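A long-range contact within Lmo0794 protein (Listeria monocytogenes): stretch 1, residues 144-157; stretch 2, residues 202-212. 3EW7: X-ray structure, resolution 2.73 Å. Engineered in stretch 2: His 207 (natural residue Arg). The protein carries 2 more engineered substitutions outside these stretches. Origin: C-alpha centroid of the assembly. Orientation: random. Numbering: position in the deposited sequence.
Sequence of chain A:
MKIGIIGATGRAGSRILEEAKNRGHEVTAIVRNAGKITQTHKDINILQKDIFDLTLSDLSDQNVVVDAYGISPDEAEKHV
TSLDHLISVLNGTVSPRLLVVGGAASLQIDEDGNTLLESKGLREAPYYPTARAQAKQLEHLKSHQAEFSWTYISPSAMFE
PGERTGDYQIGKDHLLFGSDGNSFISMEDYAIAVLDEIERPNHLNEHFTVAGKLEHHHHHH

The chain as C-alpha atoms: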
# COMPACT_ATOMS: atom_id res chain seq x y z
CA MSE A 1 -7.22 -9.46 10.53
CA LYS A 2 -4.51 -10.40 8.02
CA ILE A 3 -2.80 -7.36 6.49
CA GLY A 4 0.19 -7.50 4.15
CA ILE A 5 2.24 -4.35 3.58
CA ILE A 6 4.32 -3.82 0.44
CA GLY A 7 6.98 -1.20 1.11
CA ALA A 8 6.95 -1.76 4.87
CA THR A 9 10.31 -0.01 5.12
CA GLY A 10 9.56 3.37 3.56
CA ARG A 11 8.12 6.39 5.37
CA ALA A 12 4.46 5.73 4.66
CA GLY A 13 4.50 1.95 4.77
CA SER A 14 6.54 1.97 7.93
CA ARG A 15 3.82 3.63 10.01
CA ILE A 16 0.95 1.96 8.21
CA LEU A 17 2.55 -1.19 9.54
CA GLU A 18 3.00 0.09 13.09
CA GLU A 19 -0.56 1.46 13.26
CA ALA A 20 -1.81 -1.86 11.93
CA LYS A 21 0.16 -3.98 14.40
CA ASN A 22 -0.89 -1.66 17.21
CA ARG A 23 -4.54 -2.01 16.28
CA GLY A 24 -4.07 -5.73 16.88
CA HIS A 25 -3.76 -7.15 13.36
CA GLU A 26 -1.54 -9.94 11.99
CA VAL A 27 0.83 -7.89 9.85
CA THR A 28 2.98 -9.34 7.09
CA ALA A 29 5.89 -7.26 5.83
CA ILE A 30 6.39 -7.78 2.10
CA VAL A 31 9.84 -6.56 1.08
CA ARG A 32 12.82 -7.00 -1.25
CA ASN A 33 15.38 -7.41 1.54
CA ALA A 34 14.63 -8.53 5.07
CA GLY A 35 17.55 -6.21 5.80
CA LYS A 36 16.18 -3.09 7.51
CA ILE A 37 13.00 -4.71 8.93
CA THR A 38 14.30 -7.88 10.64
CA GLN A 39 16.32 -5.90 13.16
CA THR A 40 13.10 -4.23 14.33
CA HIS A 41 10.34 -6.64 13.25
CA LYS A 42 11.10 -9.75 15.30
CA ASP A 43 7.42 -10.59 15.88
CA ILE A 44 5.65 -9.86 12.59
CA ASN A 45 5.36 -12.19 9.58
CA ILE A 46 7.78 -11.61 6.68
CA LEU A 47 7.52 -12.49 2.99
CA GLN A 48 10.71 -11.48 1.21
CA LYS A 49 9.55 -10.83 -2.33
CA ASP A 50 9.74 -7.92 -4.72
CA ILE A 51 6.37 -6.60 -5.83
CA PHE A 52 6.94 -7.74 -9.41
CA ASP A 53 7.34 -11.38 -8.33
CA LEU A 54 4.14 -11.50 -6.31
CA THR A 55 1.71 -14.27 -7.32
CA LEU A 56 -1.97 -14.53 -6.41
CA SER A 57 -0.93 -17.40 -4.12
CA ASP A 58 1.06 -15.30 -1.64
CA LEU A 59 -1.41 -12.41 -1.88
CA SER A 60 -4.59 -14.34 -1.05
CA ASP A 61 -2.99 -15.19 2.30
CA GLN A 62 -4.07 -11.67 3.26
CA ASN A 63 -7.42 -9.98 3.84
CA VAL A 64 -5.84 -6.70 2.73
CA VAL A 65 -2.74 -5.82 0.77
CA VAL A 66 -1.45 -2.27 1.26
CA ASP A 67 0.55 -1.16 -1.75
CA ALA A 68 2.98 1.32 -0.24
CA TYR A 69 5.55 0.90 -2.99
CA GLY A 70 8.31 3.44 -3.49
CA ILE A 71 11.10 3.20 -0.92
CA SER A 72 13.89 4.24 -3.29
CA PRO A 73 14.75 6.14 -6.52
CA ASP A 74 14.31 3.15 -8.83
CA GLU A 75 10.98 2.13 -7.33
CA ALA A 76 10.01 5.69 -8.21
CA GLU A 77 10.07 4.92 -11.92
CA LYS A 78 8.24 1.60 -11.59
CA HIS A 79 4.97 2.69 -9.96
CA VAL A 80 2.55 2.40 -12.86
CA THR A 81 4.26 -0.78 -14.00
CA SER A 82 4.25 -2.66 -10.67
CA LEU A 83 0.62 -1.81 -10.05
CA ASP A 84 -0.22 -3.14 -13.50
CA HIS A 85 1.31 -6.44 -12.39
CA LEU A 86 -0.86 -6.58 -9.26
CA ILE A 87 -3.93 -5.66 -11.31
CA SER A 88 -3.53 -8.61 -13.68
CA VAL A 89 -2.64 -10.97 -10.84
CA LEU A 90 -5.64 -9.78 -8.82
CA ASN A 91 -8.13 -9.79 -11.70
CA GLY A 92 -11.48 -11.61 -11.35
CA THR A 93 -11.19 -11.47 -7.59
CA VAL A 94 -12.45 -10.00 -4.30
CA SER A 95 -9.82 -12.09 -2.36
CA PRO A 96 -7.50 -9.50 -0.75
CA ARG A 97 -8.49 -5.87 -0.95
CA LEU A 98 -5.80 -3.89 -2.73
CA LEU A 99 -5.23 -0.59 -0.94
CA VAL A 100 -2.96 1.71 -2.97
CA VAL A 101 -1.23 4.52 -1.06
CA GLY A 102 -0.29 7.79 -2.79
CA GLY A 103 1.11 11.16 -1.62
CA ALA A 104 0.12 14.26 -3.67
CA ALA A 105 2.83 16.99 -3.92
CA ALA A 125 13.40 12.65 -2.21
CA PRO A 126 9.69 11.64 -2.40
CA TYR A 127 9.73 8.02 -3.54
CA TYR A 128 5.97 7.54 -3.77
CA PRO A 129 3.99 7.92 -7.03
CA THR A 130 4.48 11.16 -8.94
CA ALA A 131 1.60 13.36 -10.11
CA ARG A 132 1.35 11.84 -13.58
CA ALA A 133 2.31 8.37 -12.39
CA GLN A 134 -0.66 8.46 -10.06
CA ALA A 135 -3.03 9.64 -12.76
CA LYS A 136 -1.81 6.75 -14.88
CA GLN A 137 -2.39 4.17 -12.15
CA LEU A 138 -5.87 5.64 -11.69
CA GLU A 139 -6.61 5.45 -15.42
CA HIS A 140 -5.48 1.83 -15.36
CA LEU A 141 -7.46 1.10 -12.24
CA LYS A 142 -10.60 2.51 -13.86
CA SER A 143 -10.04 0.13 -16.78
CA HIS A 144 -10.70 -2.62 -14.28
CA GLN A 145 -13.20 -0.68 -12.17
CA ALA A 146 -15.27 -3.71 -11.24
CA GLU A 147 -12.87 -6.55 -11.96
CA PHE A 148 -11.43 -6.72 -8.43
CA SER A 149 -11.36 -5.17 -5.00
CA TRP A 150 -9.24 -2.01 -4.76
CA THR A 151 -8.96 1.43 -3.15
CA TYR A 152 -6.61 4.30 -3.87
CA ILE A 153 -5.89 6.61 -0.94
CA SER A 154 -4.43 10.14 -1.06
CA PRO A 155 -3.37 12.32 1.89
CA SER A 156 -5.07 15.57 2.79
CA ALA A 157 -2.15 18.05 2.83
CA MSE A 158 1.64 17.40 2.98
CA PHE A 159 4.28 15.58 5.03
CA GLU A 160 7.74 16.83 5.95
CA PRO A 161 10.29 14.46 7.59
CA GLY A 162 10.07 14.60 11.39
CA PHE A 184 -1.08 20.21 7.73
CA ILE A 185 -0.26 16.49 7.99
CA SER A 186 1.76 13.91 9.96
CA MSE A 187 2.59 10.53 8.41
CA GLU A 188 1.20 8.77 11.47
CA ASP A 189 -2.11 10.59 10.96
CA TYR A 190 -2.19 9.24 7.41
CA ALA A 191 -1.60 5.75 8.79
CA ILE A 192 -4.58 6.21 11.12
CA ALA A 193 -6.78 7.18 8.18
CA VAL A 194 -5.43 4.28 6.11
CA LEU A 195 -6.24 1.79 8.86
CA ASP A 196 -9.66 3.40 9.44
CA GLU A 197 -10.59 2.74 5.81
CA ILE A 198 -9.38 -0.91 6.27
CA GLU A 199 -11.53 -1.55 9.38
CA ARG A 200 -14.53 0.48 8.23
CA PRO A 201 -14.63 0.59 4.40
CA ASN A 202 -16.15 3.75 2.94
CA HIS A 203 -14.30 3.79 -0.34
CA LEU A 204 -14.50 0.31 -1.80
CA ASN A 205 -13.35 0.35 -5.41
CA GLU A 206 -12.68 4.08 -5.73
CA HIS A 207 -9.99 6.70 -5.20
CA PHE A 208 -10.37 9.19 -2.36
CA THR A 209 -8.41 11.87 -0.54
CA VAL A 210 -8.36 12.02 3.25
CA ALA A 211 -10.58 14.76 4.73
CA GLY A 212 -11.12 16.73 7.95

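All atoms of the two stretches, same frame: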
# COMPACT_ATOMS: atom_id res chain seq x y z
N HIS A 144 -10.30 -1.40 -14.94
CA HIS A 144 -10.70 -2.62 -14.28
C HIS A 144 -11.56 -2.27 -13.07
O HIS A 144 -11.55 -2.96 -12.05
CB HIS A 144 -9.47 -3.42 -13.84
CG HIS A 144 -8.56 -3.78 -14.97
ND1 HIS A 144 -7.79 -2.85 -15.63
CD2 HIS A 144 -8.31 -4.97 -15.56
CE1 HIS A 144 -7.09 -3.45 -16.58
NE2 HIS A 144 -7.39 -4.74 -16.56
N GLN A 145 -12.31 -1.18 -13.21
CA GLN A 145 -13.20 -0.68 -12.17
C GLN A 145 -13.83 -1.75 -11.30
O GLN A 145 -13.68 -1.75 -10.07
CB GLN A 145 -14.34 0.13 -12.79
CG GLN A 145 -14.08 1.60 -12.89
CD GLN A 145 -14.03 2.26 -11.53
OE1 GLN A 145 -13.39 3.29 -11.34
NE2 GLN A 145 -14.73 1.66 -10.56
N ALA A 146 -14.55 -2.66 -11.95
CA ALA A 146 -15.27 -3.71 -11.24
C ALA A 146 -14.66 -5.09 -11.27
O ALA A 146 -15.25 -6.03 -10.74
CB ALA A 146 -16.71 -3.76 -11.77
N GLU A 147 -13.48 -5.24 -11.87
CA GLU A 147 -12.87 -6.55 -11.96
C GLU A 147 -12.19 -7.10 -10.70
O GLU A 147 -11.84 -8.28 -10.64
CB GLU A 147 -11.91 -6.58 -13.16
CG GLU A 147 -12.67 -6.55 -14.49
CD GLU A 147 -11.79 -6.19 -15.68
OE1 GLU A 147 -10.80 -6.91 -15.93
OE2 GLU A 147 -12.09 -5.20 -16.38
N PHE A 148 -12.00 -6.26 -9.69
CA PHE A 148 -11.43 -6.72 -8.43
C PHE A 148 -11.60 -5.70 -7.34
O PHE A 148 -12.11 -4.60 -7.57
CB PHE A 148 -9.95 -7.11 -8.56
CG PHE A 148 -9.01 -5.95 -8.66
CD1 PHE A 148 -8.01 -5.78 -7.70
CD2 PHE A 148 -9.07 -5.07 -9.73
CE1 PHE A 148 -7.09 -4.75 -7.81
CE2 PHE A 148 -8.15 -4.04 -9.85
CZ PHE A 148 -7.15 -3.88 -8.88
N SER A 149 -11.20 -6.06 -6.13
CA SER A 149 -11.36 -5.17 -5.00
C SER A 149 -10.15 -4.26 -4.76
O SER A 149 -9.07 -4.73 -4.38
CB SER A 149 -11.65 -6.00 -3.75
OG SER A 149 -12.04 -5.15 -2.69
N TRP A 150 -10.34 -2.96 -4.95
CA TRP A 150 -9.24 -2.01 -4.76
C TRP A 150 -9.69 -0.67 -4.18
O TRP A 150 -10.88 -0.33 -4.20
CB TRP A 150 -8.56 -1.74 -6.09
CG TRP A 150 -9.47 -1.07 -7.06
CD1 TRP A 150 -10.41 -1.66 -7.85
CD2 TRP A 150 -9.58 0.34 -7.30
NE1 TRP A 150 -11.10 -0.71 -8.57
CE2 TRP A 150 -10.61 0.53 -8.24
CE3 TRP A 150 -8.91 1.47 -6.79
CZ2 TRP A 150 -10.99 1.80 -8.70
CZ3 TRP A 150 -9.29 2.73 -7.25
CH2 TRP A 150 -10.32 2.88 -8.19
N THR A 151 -8.72 0.09 -3.68
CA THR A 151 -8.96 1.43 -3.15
C THR A 151 -7.67 2.23 -3.25
O THR A 151 -6.60 1.75 -2.88
CB THR A 151 -9.39 1.44 -1.67
OG1 THR A 151 -10.66 0.80 -1.52
CG2 THR A 151 -9.51 2.87 -1.18
N TYR A 152 -7.78 3.45 -3.75
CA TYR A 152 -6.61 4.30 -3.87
C TYR A 152 -6.79 5.43 -2.86
O TYR A 152 -7.79 6.14 -2.89
CB TYR A 152 -6.50 4.88 -5.27
CG TYR A 152 -5.10 5.38 -5.61
CD1 TYR A 152 -4.22 4.59 -6.35
CD2 TYR A 152 -4.65 6.63 -5.15
CE1 TYR A 152 -2.94 5.03 -6.63
CE2 TYR A 152 -3.36 7.07 -5.42
CZ TYR A 152 -2.51 6.26 -6.15
OH TYR A 152 -1.23 6.68 -6.42
N ILE A 153 -5.82 5.58 -1.96
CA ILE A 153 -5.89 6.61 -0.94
C ILE A 153 -4.83 7.71 -1.07
O ILE A 153 -3.64 7.44 -1.27
CB ILE A 153 -5.80 5.99 0.49
CG1 ILE A 153 -6.04 7.06 1.54
CG2 ILE A 153 -4.44 5.33 0.69
CD1 ILE A 153 -6.08 6.52 2.95
N SER A 154 -5.29 8.96 -0.98
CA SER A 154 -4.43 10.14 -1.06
C SER A 154 -4.53 10.91 0.24
O SER A 154 -5.57 10.94 0.89
CB SER A 154 -4.87 11.04 -2.22
OG SER A 154 -4.57 10.45 -3.47
N PRO A 155 -3.42 11.54 0.66
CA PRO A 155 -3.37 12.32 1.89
C PRO A 155 -4.02 13.68 1.72
O PRO A 155 -4.12 14.20 0.60
CB PRO A 155 -1.88 12.43 2.15
CG PRO A 155 -1.35 12.58 0.78
CD PRO A 155 -2.09 11.51 0.01
N SER A 156 -4.43 14.27 2.83
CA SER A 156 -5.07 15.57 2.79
C SER A 156 -4.15 16.75 2.41
O SER A 156 -4.45 17.49 1.47
CB SER A 156 -5.77 15.86 4.13
OG SER A 156 -4.94 15.52 5.24
N ALA A 157 -3.01 16.90 3.09
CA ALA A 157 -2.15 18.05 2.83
C ALA A 157 -0.69 17.90 2.36
O ALA A 157 -0.38 18.13 1.20
CB ALA A 157 -2.18 18.97 4.05
N ASN A 202 -15.24 2.69 3.37
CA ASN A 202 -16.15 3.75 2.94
C ASN A 202 -15.81 4.11 1.51
O ASN A 202 -16.50 4.90 0.87
CB ASN A 202 -15.99 5.00 3.81
CG ASN A 202 -17.12 5.16 4.82
OD1 ASN A 202 -17.40 6.27 5.27
ND2 ASN A 202 -17.78 4.05 5.18
N HIS A 203 -14.74 3.51 1.01
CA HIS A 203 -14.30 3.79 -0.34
C HIS A 203 -13.88 2.54 -1.08
O HIS A 203 -12.77 2.47 -1.62
CB HIS A 203 -13.16 4.80 -0.28
CG HIS A 203 -13.49 6.01 0.53
ND1 HIS A 203 -14.12 7.11 0.00
CD2 HIS A 203 -13.35 6.25 1.85
CE1 HIS A 203 -14.36 7.98 0.97
NE2 HIS A 203 -13.91 7.48 2.10
N LEU A 204 -14.77 1.55 -1.10
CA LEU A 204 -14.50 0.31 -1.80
C LEU A 204 -14.52 0.59 -3.30
O LEU A 204 -15.46 1.19 -3.83
CB LEU A 204 -15.55 -0.75 -1.46
CG LEU A 204 -15.51 -1.35 -0.05
CD1 LEU A 204 -16.60 -2.39 0.09
CD2 LEU A 204 -14.16 -1.98 0.21
N ASN A 205 -13.46 0.17 -3.98
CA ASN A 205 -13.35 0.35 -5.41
C ASN A 205 -13.40 1.76 -5.97
O ASN A 205 -14.00 2.01 -7.02
CB ASN A 205 -14.37 -0.52 -6.12
CG ASN A 205 -13.87 -1.92 -6.32
OD1 ASN A 205 -13.93 -2.45 -7.43
ND2 ASN A 205 -13.36 -2.52 -5.26
N GLU A 206 -12.75 2.69 -5.27
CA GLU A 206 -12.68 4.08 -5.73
C GLU A 206 -11.48 4.78 -5.10
O GLU A 206 -10.88 4.29 -4.13
CB GLU A 206 -13.96 4.84 -5.40
CG GLU A 206 -14.31 4.97 -3.92
CD GLU A 206 -15.56 5.82 -3.68
OE1 GLU A 206 -16.55 5.64 -4.42
OE2 GLU A 206 -15.55 6.65 -2.74
N HIS A 207 -11.10 5.91 -5.69
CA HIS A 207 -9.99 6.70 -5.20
C HIS A 207 -10.61 7.73 -4.27
O HIS A 207 -11.77 8.10 -4.46
CB HIS A 207 -9.30 7.42 -6.36
CG HIS A 207 -8.36 8.50 -5.93
ND1 HIS A 207 -8.21 9.68 -6.61
CD2 HIS A 207 -7.52 8.58 -4.87
CE1 HIS A 207 -7.34 10.45 -5.99
NE2 HIS A 207 -6.90 9.80 -4.93
N PHE A 208 -9.87 8.17 -3.27
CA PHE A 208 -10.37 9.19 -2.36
C PHE A 208 -9.24 9.83 -1.57
O PHE A 208 -8.24 9.18 -1.26
CB PHE A 208 -11.44 8.61 -1.42
CG PHE A 208 -10.88 8.00 -0.18
CD1 PHE A 208 -10.97 8.67 1.04
CD2 PHE A 208 -10.28 6.75 -0.22
CE1 PHE A 208 -10.47 8.10 2.21
CE2 PHE A 208 -9.77 6.17 0.93
CZ PHE A 208 -9.87 6.84 2.15
N THR A 209 -9.41 11.11 -1.27
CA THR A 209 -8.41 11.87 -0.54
C THR A 209 -8.89 12.00 0.90
O THR A 209 -10.08 12.17 1.13
CB THR A 209 -8.25 13.30 -1.12
OG1 THR A 209 -8.14 13.23 -2.55
CG2 THR A 209 -7.02 13.95 -0.57
N VAL A 210 -7.97 11.90 1.85
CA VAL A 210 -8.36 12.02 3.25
C VAL A 210 -8.96 13.41 3.50
O VAL A 210 -8.58 14.38 2.85
CB VAL A 210 -7.16 11.79 4.17
CG1 VAL A 210 -7.59 11.83 5.61
CG2 VAL A 210 -6.53 10.44 3.84
N ALA A 211 -9.88 13.50 4.46
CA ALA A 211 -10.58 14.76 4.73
C ALA A 211 -10.21 15.56 5.99
O ALA A 211 -9.03 15.84 6.26
CB ALA A 211 -12.09 14.51 4.73
N GLY A 212 -11.25 15.96 6.72
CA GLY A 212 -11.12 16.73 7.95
C GLY A 212 -10.21 17.94 7.87
O GLY A 212 -9.56 18.26 8.89

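Two strands far apart in sequence lie side by side and parallel here, joined by a ladder of backbone hydrogen bonds that side-chain contacts extend on each face of the sheet and a turn supports at the N-terminal end. Their N-to-C directions differ by 21°, and Tyr 152, Ile 153 and Ser 154 pair with His 207, Phe 208 and Thr 209.

The ladder alternates as parallel sheets require. Tyr 152 N donates to Glu 206 O at 3.2 Å, and Phe 208 N returns the bond to Tyr 152 O at 2.9 Å; Ser 154 N then reaches Phe 208 O at 3.0 Å, and Val 210 N reaches Ser 154 O at 2.8 Å. Each residue of stretch 1 that bonds through both N and O thus straddles a residue opposite, His 207 for Tyr 152 and Thr 209 for Ser 154, while Ile 153 spends no backbone polar group on this neighbor.

The side chains of Tyr 152, Ser 154, His 207 and Thr 209 share one face. His 207, an engineered residue, bonds through NE2 to Ser 154 OG at 2.8 Å; either atom could be the donor, since a hydroxyl and an imidazole nitrogen can each give or accept a proton. The serine oxygen lies near the plane of the imidazole, where the nitrogen lone pair or N-H points. The edge of Tyr 152 meets the face of the same ring, with planes at 87°.

On the other face, Ile 153 and Phe 208 make an apolar contact. Ile 153 CG1 packs 3.9 Å from Phe 208 CZ, and Ile 153 CD1 lies 4.0 Å from Val 210 CG2. The extended isoleucine, t at both chi angles, can touch the aromatic ring and the branched valine at once, burying hydrocarbon beside the ladder.

Before the second strand, a type II turn runs from His 203 to Glu 206. His 203 ND1 donates to Glu 206 OE2 at 3.1 Å. Thr 151 suits its place beside the turn because its short side chain carries a hydroxyl: OG1 donates to His 203 O at 2.7 Å, while the methyl CG2 lies 3.9 Å from Phe 208 CE2, at the ring edge. Asn 205 CA sits over the indole of Trp 150, 4.0 Å from the centroid of the five-membered ring. That broad surface can accept a backbone C-H, and the indole is itself anchored within its stretch by Trp 150 NE1 donating to Gln 145 O at 3.2 Å.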